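Local structure of iron aquisition yersiniabactin synthesis enzyme, YbtT (Escherichia coli, 6BA9) at residues Pro49-Leu54 against Arg166-Ala171; Ser125-Ser130 against Ile138-Asp143. The protein is a low-specificity type II thioesterase that maintains production of the metallophore yersiniabactin by its nonribosomal peptide and polyketide synthesis pathway. The protein carries 1 engineered substitution. All blocks are in the same frame, centred on the assembly; numbering follows the deposited sequence.

Contact 1. Residues Pro49-Leu54 against Arg166-Ala171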
ATOM      1  N   PRO A  49      -0.451 -12.484  -3.509  1.00 13.00           N
ATOM      2  CA  PRO A  49      -0.675 -13.820  -4.068  1.00 13.45           C
ATOM      3  C   PRO A  49      -1.925 -13.873  -4.940  1.00 12.88           C
ATOM      4  O   PRO A  49      -2.941 -13.203  -4.686  1.00 13.33           O
ATOM      5  CB  PRO A  49      -0.790 -14.698  -2.817  1.00 16.12           C
ATOM      6  CG  PRO A  49       0.107 -14.012  -1.822  1.00 16.79           C
ATOM      7  CD  PRO A  49      -0.078 -12.541  -2.085  1.00 14.29           C
ATOM      8  N   GLY A  50      -1.809 -14.642  -6.024  1.00 12.64           N
ATOM      9  CA  GLY A  50      -2.900 -14.897  -6.937  1.00 13.68           C
ATOM     10  C   GLY A  50      -2.747 -14.267  -8.303  1.00 13.69           C
ATOM     11  O   GLY A  50      -3.627 -14.466  -9.152  1.00 15.56           O
ATOM     12  N   ARG A  51      -1.701 -13.483  -8.537  1.00 13.11           N
ATOM     13  CA  ARG A  51      -1.526 -12.806  -9.811  1.00 14.51           C
ATOM     14  C   ARG A  51      -0.042 -12.673 -10.099  1.00 12.82           C
ATOM     15  O   ARG A  51       0.809 -12.918  -9.233  1.00 12.53           O
ATOM     16  CB  ARG A  51      -2.169 -11.418  -9.788  1.00 16.10           C
ATOM     17  CG  ARG A  51      -1.434 -10.420  -8.883  1.00 14.73           C
ATOM     18  CD  ARG A  51      -2.392  -9.508  -8.086  1.00 15.80           C
ATOM     19  NE  ARG A  51      -3.038 -10.240  -6.992  1.00 15.01           N
ATOM     20  CZ  ARG A  51      -4.042  -9.773  -6.256  1.00 15.95           C
ATOM     21  NH1 ARG A  51      -4.561  -8.568  -6.503  1.00 18.30           N
ATOM     22  NH2 ARG A  51      -4.545 -10.526  -5.297  1.00 15.68           N
ATOM     23  N   ASP A  52       0.263 -12.221 -11.310  1.00 14.79           N
ATOM     24  CA  ASP A  52       1.648 -11.980 -11.752  1.00 13.89           C
ATOM     25  C   ASP A  52       2.441 -13.275 -11.556  1.00 14.36           C
ATOM     26  O   ASP A  52       1.921 -14.347 -11.901  1.00 14.47           O
ATOM     27  CB  ASP A  52       2.218 -10.736 -11.093  1.00 16.43           C
ATOM     28  CG  ASP A  52       1.461  -9.472 -11.455  1.00 18.23           C
ATOM     29  OD1 ASP A  52       0.761  -9.411 -12.493  1.00 18.22           O
ATOM     30  OD2 ASP A  52       1.553  -8.504 -10.663  1.00 16.75           O
ATOM     31  N   ARG A  53       3.646 -13.238 -10.987  1.00 17.05           N
ATOM     32  CA  ARG A  53       4.434 -14.459 -10.811  1.00 16.92           C
ATOM     33  C   ARG A  53       3.846 -15.384  -9.757  1.00 16.25           C
ATOM     34  O   ARG A  53       4.348 -16.502  -9.590  1.00 18.23           O
ATOM     35  CB  ARG A  53       5.868 -14.102 -10.396  1.00 21.27           C
ATOM     36  CG  ARG A  53       6.582 -13.270 -11.419  1.00 25.29           C
ATOM     37  CD  ARG A  53       7.923 -12.774 -10.907  1.00 32.91           C
ATOM     38  NE  ARG A  53       8.560 -11.920 -11.903  1.00 46.54           N
ATOM     39  CZ  ARG A  53       9.718 -11.290 -11.735  1.00 49.70           C
ATOM     40  NH1 ARG A  53      10.397 -11.409 -10.596  1.00 45.89           N
ATOM     41  NH2 ARG A  53      10.196 -10.536 -12.716  1.00 52.69           N
ATOM     42  N   LEU A  54       2.834 -14.928  -9.011  1.00 13.70           N
ATOM     43  CA  LEU A  54       2.197 -15.687  -7.948  1.00 12.99           C
ATOM     44  C   LEU A  54       0.803 -16.155  -8.341  1.00 13.50           C
ATOM     45  O   LEU A  54      -0.032 -16.443  -7.477  1.00 14.13           O
ATOM     46  CB  LEU A  54       2.130 -14.864  -6.663  1.00 13.54           C
ATOM     47  CG  LEU A  54       3.485 -14.365  -6.144  1.00 14.91           C
ATOM     48  CD1 LEU A  54       3.287 -13.651  -4.802  1.00 17.46           C
ATOM     49  CD2 LEU A  54       4.540 -15.455  -6.009  1.00 16.42           C
ATOM     50  N   ARG A 166     -12.421  -9.642  -5.195  1.00 14.15           N
ATOM     51  CA  ARG A 166     -13.218  -9.873  -3.991  1.00 13.83           C
ATOM     52  C   ARG A 166     -12.354 -10.326  -2.823  1.00 12.65           C
ATOM     53  O   ARG A 166     -12.607  -9.932  -1.678  1.00 13.34           O
ATOM     54  CB  ARG A 166     -14.322 -10.888  -4.264  1.00 14.76           C
ATOM     55  CG  ARG A 166     -15.475 -10.320  -5.067  1.00 15.10           C
ATOM     56  CD  ARG A 166     -16.610 -11.336  -5.072  1.00 17.42           C
ATOM     57  NE  ARG A 166     -17.802 -10.845  -5.759  1.00 16.56           N
ATOM     58  CZ  ARG A 166     -18.742 -10.089  -5.199  1.00 16.04           C
ATOM     59  NH1 ARG A 166     -18.665  -9.686  -3.955  1.00 17.58           N
ATOM     60  NH2 ARG A 166     -19.788  -9.724  -5.916  1.00 16.71           N
ATOM     61  N   ALA A 167     -11.310 -11.121  -3.080  1.00 12.87           N
ATOM     62  CA  ALA A 167     -10.392 -11.490  -2.004  1.00 13.71           C
ATOM     63  C   ALA A 167      -9.698 -10.254  -1.438  1.00 12.76           C
ATOM     64  O   ALA A 167      -9.651 -10.050  -0.220  1.00 12.95           O
ATOM     65  CB  ALA A 167      -9.368 -12.504  -2.511  1.00 14.97           C
ATOM     66  N   ASP A 168      -9.176  -9.404  -2.322  1.00 12.44           N
ATOM     67  CA  ASP A 168      -8.475  -8.204  -1.880  1.00 11.55           C
ATOM     68  C   ASP A 168      -9.422  -7.288  -1.098  1.00 11.77           C
ATOM     69  O   ASP A 168      -9.079  -6.780  -0.023  1.00 12.93           O
ATOM     70  CB  ASP A 168      -7.920  -7.405  -3.069  1.00 12.94           C
ATOM     71  CG  ASP A 168      -6.757  -8.071  -3.798  1.00 13.41           C
ATOM     72  OD1 ASP A 168      -6.293  -9.169  -3.440  1.00 14.19           O
ATOM     73  OD2 ASP A 168      -6.321  -7.450  -4.802  1.00 14.39           O
ATOM     74  N   PHE A 169     -10.616  -7.030  -1.655  1.00 12.48           N
ATOM     75  CA  PHE A 169     -11.550  -6.121  -0.999  1.00 13.13           C
ATOM     76  C   PHE A 169     -12.091  -6.703   0.307  1.00 12.45           C
ATOM     77  O   PHE A 169     -12.309  -5.957   1.275  1.00 13.63           O
ATOM     78  CB  PHE A 169     -12.640  -5.675  -1.972  1.00 13.03           C
ATOM     79  CG  PHE A 169     -12.230  -4.502  -2.817  1.00 12.37           C
ATOM     80  CD1 PHE A 169     -12.437  -3.223  -2.354  1.00 16.38           C
ATOM     81  CD2 PHE A 169     -11.648  -4.676  -4.053  1.00 13.68           C
ATOM     82  CE1 PHE A 169     -12.049  -2.137  -3.121  1.00 15.90           C
ATOM     83  CE2 PHE A 169     -11.264  -3.568  -4.808  1.00 14.58           C
ATOM     84  CZ  PHE A 169     -11.479  -2.336  -4.334  1.00 14.95           C
ATOM     85  N   TYR A 170     -12.286  -8.017   0.366  1.00 13.11           N
ATOM     86  CA  TYR A 170     -12.666  -8.628   1.637  1.00 13.22           C
ATOM     87  C   TYR A 170     -11.566  -8.433   2.680  1.00 13.22           C
ATOM     88  O   TYR A 170     -11.843  -8.049   3.825  1.00 14.03           O
ATOM     89  CB  TYR A 170     -13.027 -10.109   1.482  1.00 12.45           C
ATOM     90  CG  TYR A 170     -13.391 -10.707   2.835  1.00 13.96           C
ATOM     91  CD1 TYR A 170     -12.419 -11.263   3.667  1.00 13.94           C
ATOM     92  CD2 TYR A 170     -14.685 -10.640   3.306  1.00 16.41           C
ATOM     93  CE1 TYR A 170     -12.740 -11.739   4.907  1.00 15.47           C
ATOM     94  CE2 TYR A 170     -15.018 -11.138   4.550  1.00 15.47           C
ATOM     95  CZ  TYR A 170     -14.050 -11.669   5.342  1.00 17.19           C
ATOM     96  OH  TYR A 170     -14.364 -12.160   6.596  1.00 19.73           O
ATOM     97  N   ALA A 171     -10.310  -8.639   2.292  1.00 12.25           N
ATOM     98  CA  ALA A 171      -9.211  -8.430   3.233  1.00 13.73           C
ATOM     99  C   ALA A 171      -9.214  -7.009   3.758  1.00 12.64           C
ATOM    100  O   ALA A 171      -9.074  -6.771   4.960  1.00 14.33           O
ATOM    101  CB  ALA A 171      -7.881  -8.726   2.549  1.00 13.36           C
TER

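Contact 2. Residues Ser125-Ser130 against Ile138-Asp143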
ATOM      1  N   SER A 125     -13.709   2.314   5.661  1.00 16.97           N
ATOM      2  CA  SER A 125     -13.824   3.091   4.435  1.00 17.54           C
ATOM      3  C   SER A 125     -15.258   3.571   4.244  1.00 17.22           C
ATOM      4  O   SER A 125     -16.219   2.871   4.572  1.00 19.78           O
ATOM      5  CB  SER A 125     -13.418   2.219   3.242  1.00 20.21           C
ATOM      6  OG  SER A 125     -13.576   2.939   2.040  1.00 26.25           O
ATOM      7  N   GLU A 126     -15.414   4.772   3.691  1.00 18.35           N
ATOM      8  CA  GLU A 126     -16.768   5.229   3.425  1.00 22.90           C
ATOM      9  C   GLU A 126     -17.429   4.422   2.309  1.00 21.91           C
ATOM     10  O   GLU A 126     -18.638   4.186   2.364  1.00 26.89           O
ATOM     11  CB  GLU A 126     -16.794   6.741   3.197  1.00 33.07           C
ATOM     12  CG  GLU A 126     -16.584   7.499   4.522  1.00 37.06           C
ATOM     13  CD  GLU A 126     -16.577   9.012   4.385  1.00 49.32           C
ATOM     14  OE1 GLU A 126     -15.473   9.617   4.345  1.00 43.37           O
ATOM     15  OE2 GLU A 126     -17.682   9.599   4.338  1.00 58.72           O
ATOM     16  N   ARG A 127     -16.649   3.917   1.350  1.00 19.21           N
ATOM     17  CA  ARG A 127     -17.149   3.047   0.294  1.00 18.26           C
ATOM     18  C   ARG A 127     -16.828   1.604   0.649  1.00 17.89           C
ATOM     19  O   ARG A 127     -15.689   1.295   1.009  1.00 19.30           O
ATOM     20  CB  ARG A 127     -16.493   3.398  -1.039  1.00 19.52           C
ATOM     21  CG  ARG A 127     -17.131   2.708  -2.242  1.00 18.96           C
ATOM     22  CD  ARG A 127     -16.237   2.709  -3.447  1.00 18.08           C
ATOM     23  NE  ARG A 127     -15.887   4.045  -3.940  1.00 16.50           N
ATOM     24  CZ  ARG A 127     -16.605   4.736  -4.812  1.00 20.28           C
ATOM     25  NH1 ARG A 127     -17.770   4.263  -5.255  1.00 20.09           N
ATOM     26  NH2 ARG A 127     -16.159   5.916  -5.233  1.00 20.73           N
ATOM     27  N   GLN A 128     -17.834   0.740   0.550  1.00 16.84           N
ATOM     28  CA  GLN A 128     -17.708  -0.669   0.895  1.00 17.02           C
ATOM     29  C   GLN A 128     -18.270  -1.505  -0.245  1.00 17.35           C
ATOM     30  O   GLN A 128     -19.359  -1.212  -0.752  1.00 18.01           O
ATOM     31  CB  GLN A 128     -18.496  -0.948   2.172  1.00 19.80           C
ATOM     32  CG  GLN A 128     -17.976  -0.243   3.383  1.00 24.70           C
ATOM     33  CD  GLN A 128     -16.759  -0.906   3.936  1.00 27.80           C
ATOM     34  OE1 GLN A 128     -16.723  -2.135   4.093  1.00 31.54           O
ATOM     35  NE2 GLN A 128     -15.744  -0.110   4.247  1.00 32.45           N
ATOM     36  N   LEU A 129     -17.526  -2.540  -0.648  1.00 14.93           N
ATOM     37  CA  LEU A 129     -17.856  -3.382  -1.794  1.00 15.09           C
ATOM     38  C   LEU A 129     -18.221  -4.824  -1.467  1.00 15.60           C
ATOM     39  O   LEU A 129     -18.929  -5.452  -2.252  1.00 15.86           O
ATOM     40  CB  LEU A 129     -16.669  -3.448  -2.761  1.00 14.69           C
ATOM     41  CG  LEU A 129     -16.482  -2.267  -3.720  1.00 15.64           C
ATOM     42  CD1 LEU A 129     -16.049  -1.029  -2.967  1.00 18.62           C
ATOM     43  CD2 LEU A 129     -15.482  -2.590  -4.800  1.00 18.15           C
ATOM     44  N   SER A 130     -17.706  -5.387  -0.365  1.00 17.41           N
ATOM     45  CA  SER A 130     -17.701  -6.844  -0.215  1.00 17.74           C
ATOM     46  C   SER A 130     -19.093  -7.438  -0.097  1.00 22.08           C
ATOM     47  O   SER A 130     -19.274  -8.627  -0.377  1.00 28.12           O
ATOM     48  CB  SER A 130     -16.928  -7.256   1.037  1.00 18.46           C
ATOM     49  OG  SER A 130     -15.561  -7.059   0.876  1.00 20.21           O
ATOM     50  N   ILE A 138     -18.857  -4.435  -9.414  1.00 14.23           N
ATOM     51  CA  ILE A 138     -18.173  -3.880 -10.579  1.00 14.30           C
ATOM     52  C   ILE A 138     -18.482  -2.399 -10.748  1.00 13.96           C
ATOM     53  O   ILE A 138     -17.590  -1.606 -11.055  1.00 14.55           O
ATOM     54  CB  ILE A 138     -18.524  -4.692 -11.834  1.00 17.13           C
ATOM     55  CG1 ILE A 138     -17.829  -6.057 -11.722  1.00 16.76           C
ATOM     56  CG2 ILE A 138     -18.104  -3.955 -13.074  1.00 23.25           C
ATOM     57  CD1 ILE A 138     -18.227  -7.055 -12.789  1.00 23.39           C
ATOM     58  N   ALA A 139     -19.734  -1.995 -10.529  1.00 14.22           N
ATOM     59  CA  ALA A 139     -20.062  -0.576 -10.652  1.00 14.03           C
ATOM     60  C   ALA A 139     -19.252   0.253  -9.667  1.00 14.85           C
ATOM     61  O   ALA A 139     -18.745   1.318 -10.021  1.00 14.32           O
ATOM     62  CB  ALA A 139     -21.551  -0.344 -10.439  1.00 16.48           C
ATOM     63  N   GLU A 140     -19.081  -0.246  -8.438  1.00 14.89           N
ATOM     64  CA  GLU A 140     -18.247   0.467  -7.469  1.00 14.78           C
ATOM     65  C   GLU A 140     -16.801   0.537  -7.930  1.00 14.41           C
ATOM     66  O   GLU A 140     -16.161   1.588  -7.809  1.00 15.45           O
ATOM     67  CB  GLU A 140     -18.328  -0.192  -6.086  1.00 15.95           C
ATOM     68  CG  GLU A 140     -19.710  -0.124  -5.421  1.00 18.09           C
ATOM     69  CD  GLU A 140     -20.178   1.293  -5.175  1.00 21.31           C
ATOM     70  OE1 GLU A 140     -19.407   2.094  -4.615  1.00 20.24           O
ATOM     71  OE2 GLU A 140     -21.319   1.629  -5.566  1.00 25.98           O
ATOM     72  N   LEU A 141     -16.260  -0.569  -8.450  1.00 14.33           N
ATOM     73  CA  LEU A 141     -14.887  -0.573  -8.949  1.00 15.21           C
ATOM     74  C   LEU A 141     -14.696   0.441 -10.062  1.00 14.84           C
ATOM     75  O   LEU A 141     -13.686   1.145 -10.103  1.00 16.54           O
ATOM     76  CB  LEU A 141     -14.510  -1.943  -9.487  1.00 21.50           C
ATOM     77  CG  LEU A 141     -14.282  -3.115  -8.571  1.00 28.31           C
ATOM     78  CD1 LEU A 141     -14.002  -4.295  -9.455  1.00 26.23           C
ATOM     79  CD2 LEU A 141     -13.101  -2.819  -7.681  1.00 25.71           C
ATOM     80  N   ILE A 142     -15.639   0.492 -11.006  1.00 15.07           N
ATOM     81  CA  ILE A 142     -15.515   1.442 -12.099  1.00 16.97           C
ATOM     82  C   ILE A 142     -15.545   2.858 -11.553  1.00 14.90           C
ATOM     83  O   ILE A 142     -14.745   3.714 -11.959  1.00 16.39           O
ATOM     84  CB  ILE A 142     -16.620   1.185 -13.148  1.00 14.47           C
ATOM     85  CG1 ILE A 142     -16.374  -0.139 -13.859  1.00 16.83           C
ATOM     86  CG2 ILE A 142     -16.677   2.335 -14.147  1.00 16.13           C
ATOM     87  CD1 ILE A 142     -17.596  -0.626 -14.632  1.00 19.04           C
ATOM     88  N   ASP A 143     -16.442   3.123 -10.599  1.00 13.67           N
ATOM     89  CA  ASP A 143     -16.511   4.445  -9.978  1.00 17.14           C
ATOM     90  C   ASP A 143     -15.192   4.820  -9.314  1.00 16.73           C
ATOM     91  O   ASP A 143     -14.739   5.961  -9.433  1.00 16.00           O
ATOM     92  CB  ASP A 143     -17.666   4.530  -8.975  1.00 15.00           C
ATOM     93  CG  ASP A 143     -17.905   5.936  -8.485  1.00 19.99           C
ATOM     94  OD1 ASP A 143     -17.655   6.891  -9.257  1.00 30.37           O
ATOM     95  OD2 ASP A 143     -18.362   6.096  -7.357  1.00 23.89           O
TER

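Contact 1. Residues Pro49-Leu54 against Arg166-Ala171
The guanidinium of Arg51 and the carboxylate of Asp168 meet edge to edge. Their planes are 5° apart, so the pair is nearly flat. Within the two segments, the partners of the guanidinium all lie at its edge, and none is stacked on a face. The two side chains reach toward each other, and NH1 and NH2 each take one oxygen. Arg51 NH1 gives a hydrogen bond to Asp168 OD2 at 2.7 Å, close to straight with an N-H...O angle of 167°. Arg51 NH2 binds Asp168 OD1 at 2.9 Å. Each oxygen uses its syn lone pair, and the result is a two-pronged salt bridge.

A different edge, the NE/NH2 side, has a partner in the same loop. Arg51 NH2 donates its second N-H to Pro49 O at 3.2 Å, in the guanidinium plane but tilted from the plane of that carbonyl. CG of Arg51 stands between the backbone N and the carbonyl carbon (chi1 70°). Bends at chi2 and chi3 then fold the chain back toward Pro49. The loop around it is shaped by a G1 beta bulge. Gly50 N bonds to Leu54 O at 2.9 Å, and Leu54 N bonds to Arg51 O. The backbone angles of Gly50 would press a CB against Pro49 O, a clash that glycine avoids.

Asp168 sits on helix 155-174, and its OD2 also accepts from the backbone N of Gly24. Gly24 follows strand 16-20, in a loop that in other alpha/beta hydrolases commonly contributes to the oxyanion hole. The contact therefore joins three parts of the fold: the 49-54 loop, the Gly24 loop and the helix.

Both residues are buried. Matched charges, with both carboxylate oxygens bonded, would favour an ionised Asp168 and offset the cost of burying Arg51.

Contact 2. Residues Ser125-Ser130 against Ile138-Asp143
Arg127 NH1 lies between two acidic side chains of helix 134-144. It donates to Glu140 OE1 at 2.8 Å and to Asp143 OD2 at 2.9 Å. Arg127 NH2 adds a more bent bond to Asp143 OD2 at 3.1 Å. Two nitrogens thus hold one oxygen, reaching it from the same face of the carboxylate. The planes of the guanidinium and the Asp143 carboxylate are nearly perpendicular, 81° apart. NH1 comes to Glu140 OE1 from over the plane of its carboxylate.

Beside the charged cluster, the contact is apolar. Leu129 CG rests on Glu140 CB at 3.6 Å, and Leu129 CD2 touches Leu141 CD2 at 3.7 Å, the two leucines crossing at about a right angle. The Glu140 chain bends at chi2 (-61°), which turns its carboxylate toward Arg127 while CB stays against Leu129.

The next shell fixes the loop. Ser125 OG donates to Arg127 O at 2.9 Å, on a lone pair in the carbonyl plane. Gln128 NE2 binds Ser125 O at 3.0 Å. Outside the segments, Glu200 pairs with Arg127 NE, and Arg199 with Asp143 OD1. Glu173 of helix 155-174 accepts from Leu129 N.

Charges of both signs alternate from Arg199 through Asp143 and Arg127 to Glu200. This network should balance the two acids one helical turn apart and tie the helix to the loop before it.

From the N terminus, the chain passes strand 42-46 and reaches the 49-54 loop, the first half of contact 1. It then runs through strands 84-89 and 112-116 to the 125-130 loop. Contact 2 closes a short loop here, onto helix 134-144. Helix 155-174 follows and closes the long loop of contact 1, so contact 2 lies wholly within that span and the two do not cross. Their centres are about 17 Å apart, yet they touch: Phe169 CE2 meets Leu141 CD2 at 3.5 Å. Contact 2 joins parts of the insertion between strands 112-116 and 190-195, consistent with a thioesterase lid. Contact 1 ties that insertion to the alpha/beta-hydrolase core.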